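PDB 5A77: DNA endonuclease i-cvui from Chlorella vulgaris, which probably cleaves DNA as a LAGLIDADG homing endonuclease involved in intron homing, here held with magnesium on a cut DNA target. Local coordinates for residues B[10-18]-B[56-64]; B[84-95]-B[105-113]. All coordinates share one frame; numbering follows the deposited sequence.

Contact 1 (B[10-18]-B[56-64])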
# COMPACT_ATOMS: atom_id res chain seq x y z
N LEU B 10 2.76 14.14 -10.13
CA LEU B 10 3.42 12.85 -10.02
C LEU B 10 3.54 12.39 -8.58
O LEU B 10 3.46 11.19 -8.32
CB LEU B 10 4.81 12.89 -10.65
CG LEU B 10 4.88 12.64 -12.15
CD1 LEU B 10 6.28 12.94 -12.67
CD2 LEU B 10 4.53 11.19 -12.42
N LYS B 11 3.77 13.33 -7.67
CA LYS B 11 3.80 13.02 -6.24
C LYS B 11 2.41 12.65 -5.71
O LYS B 11 2.27 11.75 -4.87
CB LYS B 11 4.37 14.21 -5.44
CG LYS B 11 5.84 14.53 -5.73
CD LYS B 11 6.74 13.36 -5.28
CE LYS B 11 8.22 13.59 -5.55
NZ LYS B 11 8.80 14.67 -4.71
N PHE B 12 1.38 13.35 -6.19
CA PHE B 12 0.00 13.10 -5.77
C PHE B 12 -0.49 11.75 -6.30
O PHE B 12 -1.30 11.07 -5.67
CB PHE B 12 -0.93 14.23 -6.23
CG PHE B 12 -0.69 15.54 -5.54
CD1 PHE B 12 -0.37 15.58 -4.19
CD2 PHE B 12 -0.79 16.74 -6.23
CE1 PHE B 12 -0.15 16.80 -3.54
CE2 PHE B 12 -0.56 17.96 -5.60
CZ PHE B 12 -0.24 17.99 -4.25
N ALA B 13 0.02 11.35 -7.47
CA ALA B 13 -0.31 10.06 -8.06
C ALA B 13 0.37 8.92 -7.28
O ALA B 13 -0.25 7.90 -6.98
CB ALA B 13 0.08 10.01 -9.53
N TRP B 14 1.64 9.11 -6.96
CA TRP B 14 2.38 8.17 -6.12
C TRP B 14 1.67 8.02 -4.78
O TRP B 14 1.44 6.91 -4.32
CB TRP B 14 3.84 8.63 -5.90
CG TRP B 14 4.60 7.76 -4.92
CD1 TRP B 14 5.34 6.65 -5.21
CD2 TRP B 14 4.67 7.94 -3.49
NE1 TRP B 14 5.86 6.12 -4.06
CE2 TRP B 14 5.48 6.88 -3.00
CE3 TRP B 14 4.14 8.87 -2.60
CZ2 TRP B 14 5.75 6.75 -1.63
CZ3 TRP B 14 4.43 8.73 -1.24
CH2 TRP B 14 5.23 7.67 -0.78
N LEU B 15 1.34 9.15 -4.15
CA LEU B 15 0.68 9.14 -2.85
C LEU B 15 -0.71 8.52 -2.92
O LEU B 15 -1.13 7.78 -2.03
CB LEU B 15 0.60 10.55 -2.27
CG LEU B 15 -0.00 10.55 -0.87
CD1 LEU B 15 0.77 9.58 0.02
CD2 LEU B 15 -0.03 11.95 -0.26
N ALA B 16 -1.43 8.83 -3.99
CA ALA B 16 -2.69 8.16 -4.21
C ALA B 16 -2.42 6.67 -4.26
O ALA B 16 -3.15 5.87 -3.64
CB ALA B 16 -3.35 8.65 -5.48
N GLY B 17 -1.37 6.30 -4.98
CA GLY B 17 -0.98 4.91 -5.10
C GLY B 17 -0.76 4.30 -3.72
O GLY B 17 -1.16 3.17 -3.46
N PHE B 18 -0.17 5.09 -2.83
CA PHE B 18 0.19 4.60 -1.51
C PHE B 18 -1.03 4.46 -0.60
O PHE B 18 -1.19 3.45 0.09
CB PHE B 18 1.22 5.54 -0.89
CG PHE B 18 2.11 4.89 0.11
CD1 PHE B 18 3.16 4.07 -0.31
CD2 PHE B 18 1.92 5.10 1.47
CE1 PHE B 18 4.01 3.48 0.62
CE2 PHE B 18 2.77 4.51 2.41
CZ PHE B 18 3.81 3.69 1.98
N ILE B 56 9.14 8.06 5.69
CA ILE B 56 8.20 8.18 4.57
C ILE B 56 6.93 8.99 4.95
O ILE B 56 6.38 9.71 4.13
CB ILE B 56 7.81 6.77 4.00
CG1 ILE B 56 7.33 6.85 2.55
CG2 ILE B 56 6.80 6.05 4.89
CD1 ILE B 56 8.41 7.27 1.55
N LEU B 57 6.50 8.88 6.21
CA LEU B 57 5.33 9.62 6.69
C LEU B 57 5.61 11.13 6.84
O LEU B 57 4.70 11.96 6.70
CB LEU B 57 4.86 9.04 8.03
CG LEU B 57 4.48 7.57 7.97
CD1 LEU B 57 3.95 7.11 9.31
CD2 LEU B 57 3.44 7.36 6.89
N LEU B 58 6.87 11.47 7.13
CA LEU B 58 7.31 12.86 7.13
C LEU B 58 7.43 13.40 5.70
O LEU B 58 7.16 14.57 5.47
CB LEU B 58 8.66 12.99 7.85
CG LEU B 58 8.68 12.57 9.32
CD1 LEU B 58 10.08 12.72 9.91
CD2 LEU B 58 7.66 13.35 10.14
N ASP B 59 7.83 12.55 4.75
CA ASP B 59 7.79 12.92 3.34
C ASP B 59 6.35 13.21 2.87
O ASP B 59 6.10 14.07 2.03
CB ASP B 59 8.38 11.83 2.45
CG ASP B 59 9.89 11.70 2.59
OD1 ASP B 59 10.54 12.60 3.17
OD2 ASP B 59 10.43 10.69 2.08
N ILE B 60 5.39 12.46 3.40
CA ILE B 60 4.01 12.61 2.97
C ILE B 60 3.44 13.89 3.54
O ILE B 60 2.72 14.62 2.87
CB ILE B 60 3.16 11.39 3.37
CG1 ILE B 60 3.54 10.18 2.51
CG2 ILE B 60 1.67 11.71 3.21
CD1 ILE B 60 3.10 8.85 3.07
N GLN B 61 3.80 14.18 4.79
CA GLN B 61 3.39 15.41 5.44
C GLN B 61 3.89 16.64 4.70
O GLN B 61 3.17 17.63 4.58
CB GLN B 61 3.88 15.44 6.88
CG GLN B 61 3.54 16.72 7.60
CD GLN B 61 4.17 16.79 8.98
OE1 GLN B 61 5.39 16.92 9.11
NE2 GLN B 61 3.34 16.70 10.01
N LYS B 62 5.13 16.57 4.22
CA LYS B 62 5.75 17.70 3.52
C LYS B 62 5.08 17.93 2.17
O LYS B 62 4.78 19.07 1.81
CB LYS B 62 7.25 17.46 3.31
CG LYS B 62 7.95 18.60 2.59
CD LYS B 62 9.44 18.54 2.83
CE LYS B 62 10.16 19.80 2.36
NZ LYS B 62 11.57 19.87 2.85
N ILE B 63 4.85 16.84 1.44
CA ILE B 63 4.16 16.88 0.16
C ILE B 63 2.77 17.50 0.29
O ILE B 63 2.34 18.29 -0.56
CB ILE B 63 4.02 15.47 -0.45
CG1 ILE B 63 5.37 15.00 -1.01
CG2 ILE B 63 2.97 15.44 -1.55
CD1 ILE B 63 5.28 13.70 -1.75
N LEU B 64 2.07 17.16 1.37
CA LEU B 64 0.69 17.59 1.56
C LEU B 64 0.61 18.96 2.22
O LEU B 64 -0.27 19.76 1.88
CB LEU B 64 -0.07 16.56 2.39
CG LEU B 64 -0.37 15.27 1.64
CD1 LEU B 64 -1.24 14.36 2.48
CD2 LEU B 64 -1.03 15.58 0.30
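Leu15 and Leu64 reach toward each other tip to tip, CD2 of Leu15 lying 3.8 Å from CD2 of Leu64. The other branch of Leu15 turns to Ile60: its CD1 rests 3.8 Å from CG1 of Ile60, the two side chains crossing at a slant. Leu15 has CG trans to the backbone N (chi1 -176°), which carries its fork across to helix 56-64 and divides it between these two partners. Ile60 also meets the edge of the Trp14 indole, with CG1 near the ring plane and 4.1 Å from CZ3. One turn away, Ile56 CD1 comes within 4.0 Å of Trp14 CH2, and this same CH2 lies over one face of the Phe18 ring, off its centre. At the other end, Ile63 CD1 packs at about a right angle against the aliphatic part of Lys11, 3.8 Å from CB, while the Ile63 and Phe12 side chains slide past each other in opposite directions. The axes of segments 10-18 and 56-64 cross at -134°. Helix 6-22 carries most of the LAGLIDADG motif; Trp14 NE1 hydrogen-bonds to Asp20 of the second subunit, Phe12 leans on Tyr97 of its own chain, and helix 55-64 sets Leu57 and Leu64 on strand 76-82.

Contact 2 (B[84-95]-B[105-113])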
# COMPACT_ATOMS: atom_id res chain seq x y z
N GLY B 84 -12.50 18.58 8.79
CA GLY B 84 -13.05 19.00 7.52
C GLY B 84 -12.23 19.98 6.70
O GLY B 84 -11.99 19.75 5.51
N THR B 85 -11.79 21.06 7.32
CA THR B 85 -11.11 22.12 6.59
C THR B 85 -9.73 21.75 6.02
O THR B 85 -9.30 22.33 5.02
CB THR B 85 -10.94 23.36 7.48
OG1 THR B 85 -10.41 24.44 6.69
CG2 THR B 85 -10.01 23.07 8.66
N SER B 86 -9.03 20.79 6.62
CA SER B 86 -7.72 20.40 6.10
C SER B 86 -7.77 19.06 5.36
O SER B 86 -6.93 18.80 4.49
CB SER B 86 -6.68 20.32 7.22
OG SER B 86 -7.22 19.72 8.38
N LEU B 87 -8.74 18.21 5.70
CA LEU B 87 -8.84 16.90 5.07
C LEU B 87 -9.54 17.04 3.74
O LEU B 87 -9.29 16.26 2.81
CB LEU B 87 -9.56 15.89 5.97
CG LEU B 87 -9.98 14.58 5.29
CD1 LEU B 87 -8.76 13.85 4.70
CD2 LEU B 87 -10.73 13.66 6.22
N GLN B 88 -10.41 18.03 3.63
CA GLN B 88 -11.03 18.37 2.35
C GLN B 88 -9.91 18.66 1.39
O GLN B 88 -9.75 17.98 0.40
CB GLN B 88 -11.98 19.57 2.46
CG GLN B 88 -12.73 19.87 1.17
CD GLN B 88 -13.52 21.17 1.21
OE1 GLN B 88 -13.76 21.74 2.28
NE2 GLN B 88 -13.95 21.64 0.04
N THR B 89 -9.09 19.63 1.73
CA THR B 89 -7.98 20.04 0.87
C THR B 89 -7.07 18.90 0.43
O THR B 89 -6.52 18.92 -0.67
CB THR B 89 -7.17 21.12 1.58
OG1 THR B 89 -8.02 22.26 1.76
CG2 THR B 89 -5.97 21.54 0.76
N THR B 90 -6.92 17.88 1.26
CA THR B 90 -6.09 16.75 0.86
C THR B 90 -6.81 15.87 -0.17
O THR B 90 -6.19 15.32 -1.08
CB THR B 90 -5.66 15.91 2.08
OG1 THR B 90 -4.93 16.74 2.99
CG2 THR B 90 -4.78 14.76 1.64
N LEU B 91 -8.12 15.75 -0.04
CA LEU B 91 -8.86 14.81 -0.86
C LEU B 91 -8.93 15.23 -2.33
O LEU B 91 -8.73 14.38 -3.21
CB LEU B 91 -10.25 14.61 -0.27
CG LEU B 91 -10.12 13.66 0.92
CD1 LEU B 91 -11.42 13.47 1.68
CD2 LEU B 91 -9.58 12.32 0.46
N GLU B 92 -9.15 16.50 -2.56
CA GLU B 92 -9.19 17.07 -3.87
C GLU B 92 -7.85 16.96 -4.59
O GLU B 92 -7.77 17.11 -5.78
CB GLU B 92 -9.66 18.53 -3.79
CG GLU B 92 -10.22 19.01 -2.44
CD GLU B 92 -11.18 20.19 -2.55
OE1 GLU B 92 -12.38 19.96 -2.75
OE2 GLU B 92 -10.75 21.35 -2.43
N LYS B 93 -6.78 16.71 -3.86
CA LYS B 93 -5.45 16.48 -4.42
C LYS B 93 -5.38 15.07 -4.95
O LYS B 93 -4.93 14.84 -6.06
CB LYS B 93 -4.36 16.73 -3.38
CG LYS B 93 -3.91 18.16 -3.30
CD LYS B 93 -3.24 18.44 -1.99
CE LYS B 93 -2.98 19.91 -1.81
NZ LYS B 93 -2.64 20.22 -0.39
N LEU B 94 -5.85 14.13 -4.14
CA LEU B 94 -5.75 12.70 -4.44
C LEU B 94 -6.86 12.19 -5.34
O LEU B 94 -6.63 11.34 -6.20
CB LEU B 94 -5.73 11.91 -3.13
CG LEU B 94 -4.55 12.32 -2.25
CD1 LEU B 94 -4.51 11.57 -0.92
CD2 LEU B 94 -3.27 12.11 -3.03
N LEU B 95 -8.07 12.72 -5.12
CA LEU B 95 -9.30 12.31 -5.81
C LEU B 95 -9.16 11.91 -7.28
O LEU B 95 -9.64 10.84 -7.66
CB LEU B 95 -10.32 13.45 -5.69
CG LEU B 95 -11.79 13.15 -5.49
CD1 LEU B 95 -11.97 12.00 -4.51
CD2 LEU B 95 -12.44 14.42 -4.96
N ALA B 105 -13.48 8.55 -0.28
CA ALA B 105 -13.17 9.96 -0.47
C ALA B 105 -14.42 10.79 -0.72
O ALA B 105 -14.68 11.76 -0.02
CB ALA B 105 -12.20 10.14 -1.61
N LYS B 106 -15.19 10.39 -1.72
CA LYS B 106 -16.36 11.14 -2.16
C LYS B 106 -17.41 11.24 -1.05
O LYS B 106 -18.01 12.30 -0.84
CB LYS B 106 -16.95 10.50 -3.41
CG LYS B 106 -17.16 11.47 -4.56
CD LYS B 106 -15.84 11.94 -5.15
CE LYS B 106 -16.06 13.00 -6.23
NZ LYS B 106 -16.68 14.24 -5.66
N LEU B 107 -17.61 10.14 -0.33
CA LEU B 107 -18.54 10.16 0.79
C LEU B 107 -18.06 11.13 1.86
O LEU B 107 -18.81 12.00 2.30
CB LEU B 107 -18.72 8.75 1.37
CG LEU B 107 -19.54 7.81 0.47
CD1 LEU B 107 -19.78 6.47 1.14
CD2 LEU B 107 -20.87 8.45 0.10
N VAL B 108 -16.79 11.00 2.26
CA VAL B 108 -16.20 11.89 3.26
C VAL B 108 -16.26 13.37 2.84
O VAL B 108 -16.46 14.24 3.68
CB VAL B 108 -14.73 11.49 3.55
CG1 VAL B 108 -14.02 12.56 4.37
CG2 VAL B 108 -14.69 10.15 4.30
N LEU B 109 -16.15 13.65 1.55
CA LEU B 109 -16.34 15.02 1.09
C LEU B 109 -17.81 15.47 1.19
O LEU B 109 -18.07 16.66 1.40
CB LEU B 109 -15.85 15.19 -0.35
CG LEU B 109 -14.33 15.17 -0.47
CD1 LEU B 109 -13.88 15.35 -1.90
CD2 LEU B 109 -13.70 16.23 0.43
N GLN B 110 -18.76 14.54 1.05
CA GLN B 110 -20.17 14.88 1.27
C GLN B 110 -20.41 15.14 2.76
O GLN B 110 -21.24 15.98 3.12
CB GLN B 110 -21.11 13.78 0.77
CG GLN B 110 -21.39 13.81 -0.74
CD GLN B 110 -21.74 15.19 -1.23
OE1 GLN B 110 -22.52 15.90 -0.61
NE2 GLN B 110 -21.15 15.59 -2.35
N ILE B 111 -19.67 14.43 3.61
CA ILE B 111 -19.76 14.67 5.06
C ILE B 111 -19.15 16.01 5.47
O ILE B 111 -19.68 16.70 6.33
CB ILE B 111 -19.08 13.58 5.88
CG1 ILE B 111 -19.67 12.21 5.57
CG2 ILE B 111 -19.18 13.90 7.37
CD1 ILE B 111 -19.17 11.12 6.51
N ILE B 112 -18.02 16.36 4.88
CA ILE B 112 -17.35 17.60 5.25
C ILE B 112 -18.26 18.77 4.88
O ILE B 112 -18.22 19.84 5.51
CB ILE B 112 -15.97 17.74 4.59
CG1 ILE B 112 -14.96 16.80 5.26
CG2 ILE B 112 -15.44 19.17 4.68
CD1 ILE B 112 -13.65 16.61 4.48
N LYS B 113 -19.11 18.55 3.88
CA LYS B 113 -20.07 19.57 3.44
C LYS B 113 -21.00 20.03 4.57
O LYS B 113 -21.31 21.22 4.66
CB LYS B 113 -20.89 19.05 2.26
CG LYS B 113 -20.78 19.93 1.03
CD LYS B 113 -21.24 19.19 -0.21
CE LYS B 113 -20.05 18.57 -0.93
NZ LYS B 113 -20.26 18.43 -2.41
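Leu109 enters between Leu91 and Leu95 and carries much of the apolar packing between the two helices. Its CD1 meets CD2 of Leu95 tip to tip at 3.5 Å, and its CD2 lies 3.8 Å from CD1 of Leu91, the two side chains sliding past each other in opposite directions. Cut back to alanine, Leu109 would probably leave a gap between the helices, with Leu95 CD2 losing its tip-to-tip mate and Leu91 CD1 resting on Val108 without it. Ala105 CB fits against Leu95 CD1, and Val108 CG1 touches both Leu87 CD2 and Leu91 CD1, meeting each side chain at about a right angle. Helix 84-94 is the last helix of the αββαββα LAGLIDADG core, and helix 102-114 follows it, running roughly antiparallel at 146° between the segment axes; Leu87 and Val108 both rest on Val43 of the sheet.

A second kind of contact sets a side chain against backbone. Ile112 lies over the first turn of helix 84-94, with CG2 3.6 Å from Gly84 O and CD1 3.6 Å from Gln88 N. Glycine has no side chain, and the backbone here comes close to Ile112, the CA atoms of Gly84 and Ile112 being 5.1 Å apart.

Polar residues lend their aliphatic parts. Gln88, extended, places CG 3.8 Å from Leu109 CD2, and Lys106 bends at chi2 (69°) to bring CD to Leu95 CD1. Within helix 84-94, Thr90 OG1 donates to Ser86 O (3.2 Å), tilted 18° from the carbonyl plane.

How the contacts relate
Contact 1 and contact 2 are both mostly buried, apolar pairings of helices that cross obliquely, nearer antiparallel than parallel, with similar buried surface, yet they share no helix. Contact 1 lies farther from the centre of the chain, reaches the second subunit, touches strands 39-50, 68-71 and 76-82, and relies on aromatic rings as well as branched aliphatic chains; the side chain of Phe18 is about 6 Å from a bound magnesium ion. Contact 2, which no other protein chain touches, rests on strands 23-31 and 39-50 without aromatic residues and lets a glycine bring backbone close to an isoleucine. The two meet where Lys93 NZ makes a weak hydrogen bond to Leu64 O, while Phe12 packs against Lys93 and Leu94.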